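Local structure of hydroxyethylphosphonate dioxygenase (Streptomyces albus, 6B9R) at the interface of chains A and B. The protein catalyses the iron-dependent oxidative cleavage by dioxygen of 2-hydroxyethylphosphonate to hydroxymethylphosphonate. Residues are numbered along the deposited sequence; one frame, centred on the assembly and turned at random. Chains: chain A/B, Hydroxyethylphosphonate dioxygenase.

Contact 1: the interface of chains A and B. Residues chain A 79-80, 119, 364, 381, 397, 399-400; chain B 222-223, 227.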
loop_
_atom_site.group_PDB
_atom_site.type_symbol
_atom_site.label_atom_id
_atom_site.label_comp_id
_atom_site.label_asym_id
_atom_site.label_seq_id
_atom_site.Cartn_x
_atom_site.Cartn_y
_atom_site.Cartn_z
ATOM N N HIS A 79 7.937 15.324 -2.042
ATOM C CA HIS A 79 7.800 16.765 -1.939
ATOM C C HIS A 79 6.408 17.126 -1.442
ATOM O O HIS A 79 5.436 16.409 -1.679
ATOM C CB HIS A 79 8.038 17.433 -3.293
ATOM C CG HIS A 79 9.403 17.194 -3.855
ATOM N ND1 HIS A 79 10.280 18.220 -4.130
ATOM C CD2 HIS A 79 10.038 16.050 -4.209
ATOM C CE1 HIS A 79 11.400 17.718 -4.619
ATOM N NE2 HIS A 79 11.280 16.406 -4.676
ATOM N N ASN A 80 6.329 18.242 -0.736
ATOM C CA ASN A 80 5.063 18.878 -0.403
ATOM C C ASN A 80 4.958 20.094 -1.311
ATOM O O ASN A 80 5.722 21.053 -1.155
ATOM C CB ASN A 80 5.001 19.274 1.072
ATOM C CG ASN A 80 3.639 19.873 1.456
ATOM O OD1 ASN A 80 2.997 20.550 0.657
ATOM N ND2 ASN A 80 3.194 19.605 2.673
ATOM N N GLN A 119 2.120 14.886 -4.152
ATOM C CA GLN A 119 1.568 14.155 -3.025
ATOM C C GLN A 119 0.483 13.167 -3.439
ATOM O O GLN A 119 -0.047 12.457 -2.578
ATOM C CB GLN A 119 1.017 15.156 -1.996
ATOM C CG GLN A 119 2.129 16.023 -1.364
ATOM C CD GLN A 119 1.623 17.308 -0.723
ATOM O OE1 GLN A 119 1.616 18.356 -1.362
ATOM N NE2 GLN A 119 1.221 17.235 0.552
ATOM N N HIS A 364 -7.882 11.884 -1.395
ATOM C CA HIS A 364 -7.474 13.053 -2.173
ATOM C C HIS A 364 -8.675 13.569 -2.955
ATOM O O HIS A 364 -9.548 12.797 -3.341
ATOM C CB HIS A 364 -6.373 12.688 -3.173
ATOM C CG HIS A 364 -5.108 12.187 -2.545
ATOM N ND1 HIS A 364 -4.092 13.027 -2.149
ATOM C CD2 HIS A 364 -4.689 10.931 -2.265
ATOM C CE1 HIS A 364 -3.101 12.312 -1.649
ATOM N NE2 HIS A 364 -3.440 11.037 -1.703
ATOM N N TYR A 381 -6.715 24.415 7.378
ATOM C CA TYR A 381 -5.605 23.468 7.382
ATOM C C TYR A 381 -4.603 23.923 8.423
ATOM O O TYR A 381 -4.124 25.056 8.355
ATOM C CB TYR A 381 -4.924 23.380 6.007
ATOM C CG TYR A 381 -3.726 22.447 5.930
ATOM C CD1 TYR A 381 -3.795 21.137 6.409
ATOM C CD2 TYR A 381 -2.539 22.865 5.336
ATOM C CE1 TYR A 381 -2.696 20.272 6.318
ATOM C CE2 TYR A 381 -1.443 22.015 5.232
ATOM C CZ TYR A 381 -1.525 20.719 5.719
ATOM O OH TYR A 381 -0.430 19.887 5.606
ATOM N N TYR A 397 -6.463 20.912 -6.364
ATOM C CA TYR A 397 -6.075 19.677 -5.711
ATOM C C TYR A 397 -6.205 19.866 -4.205
ATOM O O TYR A 397 -5.824 20.918 -3.680
ATOM C CB TYR A 397 -4.637 19.288 -6.070
ATOM C CG TYR A 397 -4.135 18.252 -5.123
ATOM C CD1 TYR A 397 -4.645 16.958 -5.156
ATOM C CD2 TYR A 397 -3.190 18.571 -4.158
ATOM C CE1 TYR A 397 -4.212 16.003 -4.269
ATOM C CE2 TYR A 397 -2.745 17.618 -3.262
ATOM C CZ TYR A 397 -3.256 16.337 -3.324
ATOM O OH TYR A 397 -2.825 15.393 -2.424
ATOM N N ILE A 399 -5.605 17.797 -0.391
ATOM C CA ILE A 399 -5.053 16.644 0.326
ATOM C C ILE A 399 -6.145 16.026 1.191
ATOM O O ILE A 399 -7.160 16.688 1.484
ATOM C CB ILE A 399 -3.830 17.021 1.190
ATOM C CG1 ILE A 399 -4.240 17.868 2.408
ATOM C CG2 ILE A 399 -2.752 17.672 0.333
ATOM C CD1 ILE A 399 -3.067 18.105 3.429
ATOM N N PRO A 400 -5.980 14.771 1.621
ATOM C CA PRO A 400 -6.940 14.181 2.564
ATOM C C PRO A 400 -7.097 15.033 3.819
ATOM O O PRO A 400 -6.161 15.696 4.267
ATOM C CB PRO A 400 -6.315 12.821 2.905
ATOM C CG PRO A 400 -5.449 12.493 1.729
ATOM C CD PRO A 400 -4.919 13.822 1.234
ATOM N N THR B 222 3.875 14.450 4.606
ATOM C CA THR B 222 3.638 15.755 3.999
ATOM C C THR B 222 2.313 16.358 4.452
ATOM O O THR B 222 2.173 17.590 4.478
ATOM C CB THR B 222 3.701 15.671 2.469
ATOM O OG1 THR B 222 2.582 14.928 1.952
ATOM C CG2 THR B 222 5.011 15.002 2.020
ATOM N N PHE B 223 1.347 15.525 4.850
ATOM C CA PHE B 223 0.082 16.084 5.325
ATOM C C PHE B 223 0.223 16.683 6.718
ATOM O O PHE B 223 -0.473 17.654 7.042
ATOM C CB PHE B 223 -1.039 15.033 5.341
ATOM C CG PHE B 223 -1.273 14.348 4.018
ATOM C CD1 PHE B 223 -0.996 14.989 2.822
ATOM C CD2 PHE B 223 -1.778 13.048 3.985
ATOM C CE1 PHE B 223 -1.211 14.332 1.604
ATOM C CE2 PHE B 223 -1.985 12.393 2.784
ATOM C CZ PHE B 223 -1.695 13.034 1.594
ATOM N N VAL B 227 -3.605 16.077 10.300
ATOM C CA VAL B 227 -4.355 15.305 9.314
ATOM C C VAL B 227 -4.154 13.813 9.543
ATOM O O VAL B 227 -5.108 13.033 9.485
ATOM C CB VAL B 227 -3.967 15.716 7.879
ATOM C CG1 VAL B 227 -4.476 14.674 6.862
ATOM C CG2 VAL B 227 -4.569 17.074 7.543
#
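B:Phe223, the last residue of helix 215-223, pushes its phenyl ring into a pocket of chain A lined by A:His364, A:Ile399 and A:Pro400. A:Pro400 crosses the ring at about a right angle and sets CD over its face, 3.8 Å from the ring centroid, a CH-pi contact; CG of the same proline follows over CE2. The far tip, CZ, reaches CE1 of the A:His364 imidazole at 3.6 Å. A:Ile399, running antiparallel to the phenylalanine, lies over the rim at CD1 and CE1 on the A:Pro400 face, with CB 3.8 Å from B:Phe223 CE1 and its CD1 methyl packed against B:Phe223 CD1. The ring is thus met over one face, from A:Pro400 across to A:Ile399, and at the tip by A:His364. Polar contacts hold its backbone and neighbour. The A:Tyr381 hydroxyl OH donates to the carbonyl O of B:Phe223 at 2.7 Å, approaching from above the carbonyl plane, while that oxygen lies in the plane of the tyrosine ring. CG of A:Tyr381 stands anti to the backbone N (chi1 178°), which sends the phenol toward the helix end. The amide nitrogen NE2 of A:Gln119 donates to the hydroxyl OG1 of B:Thr222 at 3.0 Å, tilted 24° from the amide plane. An alanine in place of A:Gln119 would probably leave this threonine hydroxyl without its cross-chain donor and open a gap beside CB of B:Thr222. A:Asn80 ND2 comes near the carbonyl O of B:Thr222 without a hydrogen bond, its hydrogens being directed away. B:Val227 extends the patch, its CG1 methyl lying 3.3 Å from the A:Pro400 carbonyl O and CG2 facing the rim of A:Tyr381. In the second shell, A:Tyr397 OH and A:His364 ND1 share a hydrogen bond of 2.7 Å that probably fixes the rotation of the imidazole, one face of which has A:Pro400 CD above its rim. The site lodges the aromatic ring at one chain's helix end in the other chain, and probably helps hold the two-chain assembly together.

Contact 2: the interface of chains A and B. Residues chain A 400, 422-423, 427, 431, 442; chain B 216, 219-220, 228, 231.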
loop_
_atom_site.group_PDB
_atom_site.type_symbol
_atom_site.label_atom_id
_atom_site.label_comp_id
_atom_site.label_asym_id
_atom_site.label_seq_id
_atom_site.Cartn_x
_atom_site.Cartn_y
_atom_site.Cartn_z
ATOM N N PRO A 400 -5.980 14.771 1.621
ATOM C CA PRO A 400 -6.940 14.181 2.564
ATOM C C PRO A 400 -7.097 15.033 3.819
ATOM O O PRO A 400 -6.161 15.696 4.267
ATOM C CB PRO A 400 -6.315 12.821 2.905
ATOM C CG PRO A 400 -5.449 12.493 1.729
ATOM C CD PRO A 400 -4.919 13.822 1.234
ATOM N N SER A 422 -2.126 6.563 -0.513
ATOM C CA SER A 422 -1.364 5.482 0.094
ATOM C C SER A 422 -1.812 5.178 1.519
ATOM O O SER A 422 -1.473 4.113 2.040
ATOM C CB SER A 422 0.122 5.825 0.063
ATOM O OG SER A 422 0.542 6.024 -1.277
ATOM N N ALA A 423 -2.559 6.077 2.167
ATOM C CA ALA A 423 -3.134 5.769 3.478
ATOM C C ALA A 423 -4.425 4.988 3.234
ATOM O O ALA A 423 -5.533 5.530 3.170
ATOM C CB ALA A 423 -3.363 7.034 4.295
ATOM N N VAL A 427 -3.666 0.932 6.577
ATOM C CA VAL A 427 -2.820 1.947 7.209
ATOM C C VAL A 427 -3.601 2.687 8.290
ATOM O O VAL A 427 -3.108 2.916 9.397
ATOM C CB VAL A 427 -2.265 2.927 6.157
ATOM C CG1 VAL A 427 -1.578 4.118 6.852
ATOM C CG2 VAL A 427 -1.285 2.229 5.203
ATOM N N LEU A 431 -2.671 3.164 12.161
ATOM C CA LEU A 431 -2.592 4.444 12.865
ATOM C C LEU A 431 -3.471 4.445 14.109
ATOM O O LEU A 431 -3.081 4.984 15.151
ATOM C CB LEU A 431 -2.996 5.600 11.945
ATOM C CG LEU A 431 -2.086 5.977 10.773
ATOM C CD1 LEU A 431 -2.797 6.983 9.881
ATOM C CD2 LEU A 431 -0.741 6.526 11.264
ATOM N N TYR A 442 6.135 8.519 13.959
ATOM C CA TYR A 442 5.937 7.883 12.658
ATOM C C TYR A 442 6.111 8.896 11.538
ATOM O O TYR A 442 6.776 8.617 10.534
ATOM C CB TYR A 442 4.554 7.231 12.615
ATOM C CG TYR A 442 4.093 6.784 11.242
ATOM C CD1 TYR A 442 4.774 5.801 10.543
ATOM C CD2 TYR A 442 2.965 7.348 10.654
ATOM C CE1 TYR A 442 4.341 5.379 9.284
ATOM C CE2 TYR A 442 2.526 6.937 9.406
ATOM C CZ TYR A 442 3.218 5.947 8.724
ATOM O OH TYR A 442 2.773 5.544 7.472
ATOM N N ALA B 216 2.960 5.137 2.248
ATOM C CA ALA B 216 2.005 5.750 3.164
ATOM C C ALA B 216 2.707 6.726 4.102
ATOM O O ALA B 216 2.226 7.845 4.318
ATOM C CB ALA B 216 1.248 4.666 3.944
ATOM N N GLU B 219 3.496 10.032 2.166
ATOM C CA GLU B 219 2.363 10.937 1.974
ATOM C C GLU B 219 1.926 11.552 3.289
ATOM O O GLU B 219 1.740 12.767 3.382
ATOM C CB GLU B 219 1.166 10.208 1.345
ATOM C CG GLU B 219 1.165 10.122 -0.151
ATOM C CD GLU B 219 -0.086 9.416 -0.673
ATOM O OE1 GLU B 219 -1.165 9.552 -0.041
ATOM O OE2 GLU B 219 0.021 8.724 -1.706
ATOM N N LEU B 220 1.721 10.714 4.311
ATOM C CA LEU B 220 1.246 11.212 5.595
ATOM C C LEU B 220 2.211 12.241 6.180
ATOM O O LEU B 220 1.780 13.225 6.799
ATOM C CB LEU B 220 1.025 10.036 6.558
ATOM C CG LEU B 220 -0.124 9.113 6.128
ATOM C CD1 LEU B 220 -0.225 7.860 6.987
ATOM C CD2 LEU B 220 -1.452 9.884 6.165
ATOM N N THR B 228 -2.910 13.389 9.792
ATOM C CA THR B 228 -2.650 11.960 9.941
ATOM C C THR B 228 -3.454 11.382 11.100
ATOM O O THR B 228 -4.100 10.335 10.959
ATOM C CB THR B 228 -1.147 11.709 10.127
ATOM O OG1 THR B 228 -0.446 12.104 8.937
ATOM C CG2 THR B 228 -0.887 10.238 10.367
ATOM N N LEU B 231 -7.054 10.710 10.372
ATOM C CA LEU B 231 -7.346 9.589 9.484
ATOM C C LEU B 231 -7.342 8.245 10.199
ATOM O O LEU B 231 -7.722 7.236 9.588
ATOM C CB LEU B 231 -6.337 9.552 8.332
ATOM C CG LEU B 231 -6.288 10.792 7.433
ATOM C CD1 LEU B 231 -5.152 10.706 6.416
ATOM C CD2 LEU B 231 -7.627 10.970 6.734
HETATM O O HOH W 1 -3.144 9.043 1.755
#
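A:Ser422, with near-helical torsions (phi -69°, psi -16°), and the more extended A:Ala423 form a loop ahead of helix 425-433 that lies against B:Ala216, B:Glu219 and B:Leu220 on helix 215-223. The A:Ser422 hydroxyl OG, anti to its own carbonyl carbon (chi1 -59°), donates to B:Glu219 OE2 at 2.8 Å, meeting this carboxylate oxygen from well above the carboxylate plane. The backbone N of A:Ser422 adds weak hydrogen bonds to both oxygens, the one to B:Glu219 OE1 measuring 3.2 Å. Water 1 extends the link: it lies 2.7 Å from B:Glu219 OE1 and 3.1 Å from the backbone N of A:Ala423. The glutamate chain runs extended beyond CG, which brings the carboxylate up to the loop, and the surrounding N-H and O-H groups would be expected to stabilise its negative charge. Beside this polar end, B:Ala216 offers its CB methyl to A:Val427 CG2 at 3.7 Å, and the same methyl touches the A:Ser422 carbonyl O. B:Leu220 divides its two methyls between different partners. Its CD1 lies in the plane of the A:Tyr442 ring and meets the rim at CE2, 3.8 Å away, the two side chains crossing obliquely; it also approaches CG1 of A:Val427, which slides past in the opposite direction. The other methyl, CD2, faces CB of A:Ala423 at 3.9 Å. Farther along, A:Leu431 crosses B:Thr228 at about a right angle, with A:Leu431 CD1 3.8 Å from B:Thr228 CG2 and the second leucine methyl packed on the same threonine methyl. B:Leu231 makes a looser contact with A:Pro400. The side chains therefore combine a hydrogen-bonded carboxylate at one end with an apolar seam through B:Leu220 and B:Thr228. The site packs the C-terminal helices of one subunit on helices of the other, and is likely to help fix how the two subunits sit together.

Contact 1 and contact 2 lie about 10 Å apart, measured between the centres of their C-alpha atoms, and share A:Pro400. Chain B supplies both from the same short run, helix 215-223 and the following helix 225-230, with B:Leu231 at its end. Chain A receives this helical pair on two surfaces: strand ends and loops in contact 1, and the C-terminal helices 425-433 and 438-443 with their preceding loop in contact 2. Both contacts recur with the chains exchanged across the two-fold, so each subunit gives its helices and receives its partner's, a reciprocal arrangement consistent with a stable dimer.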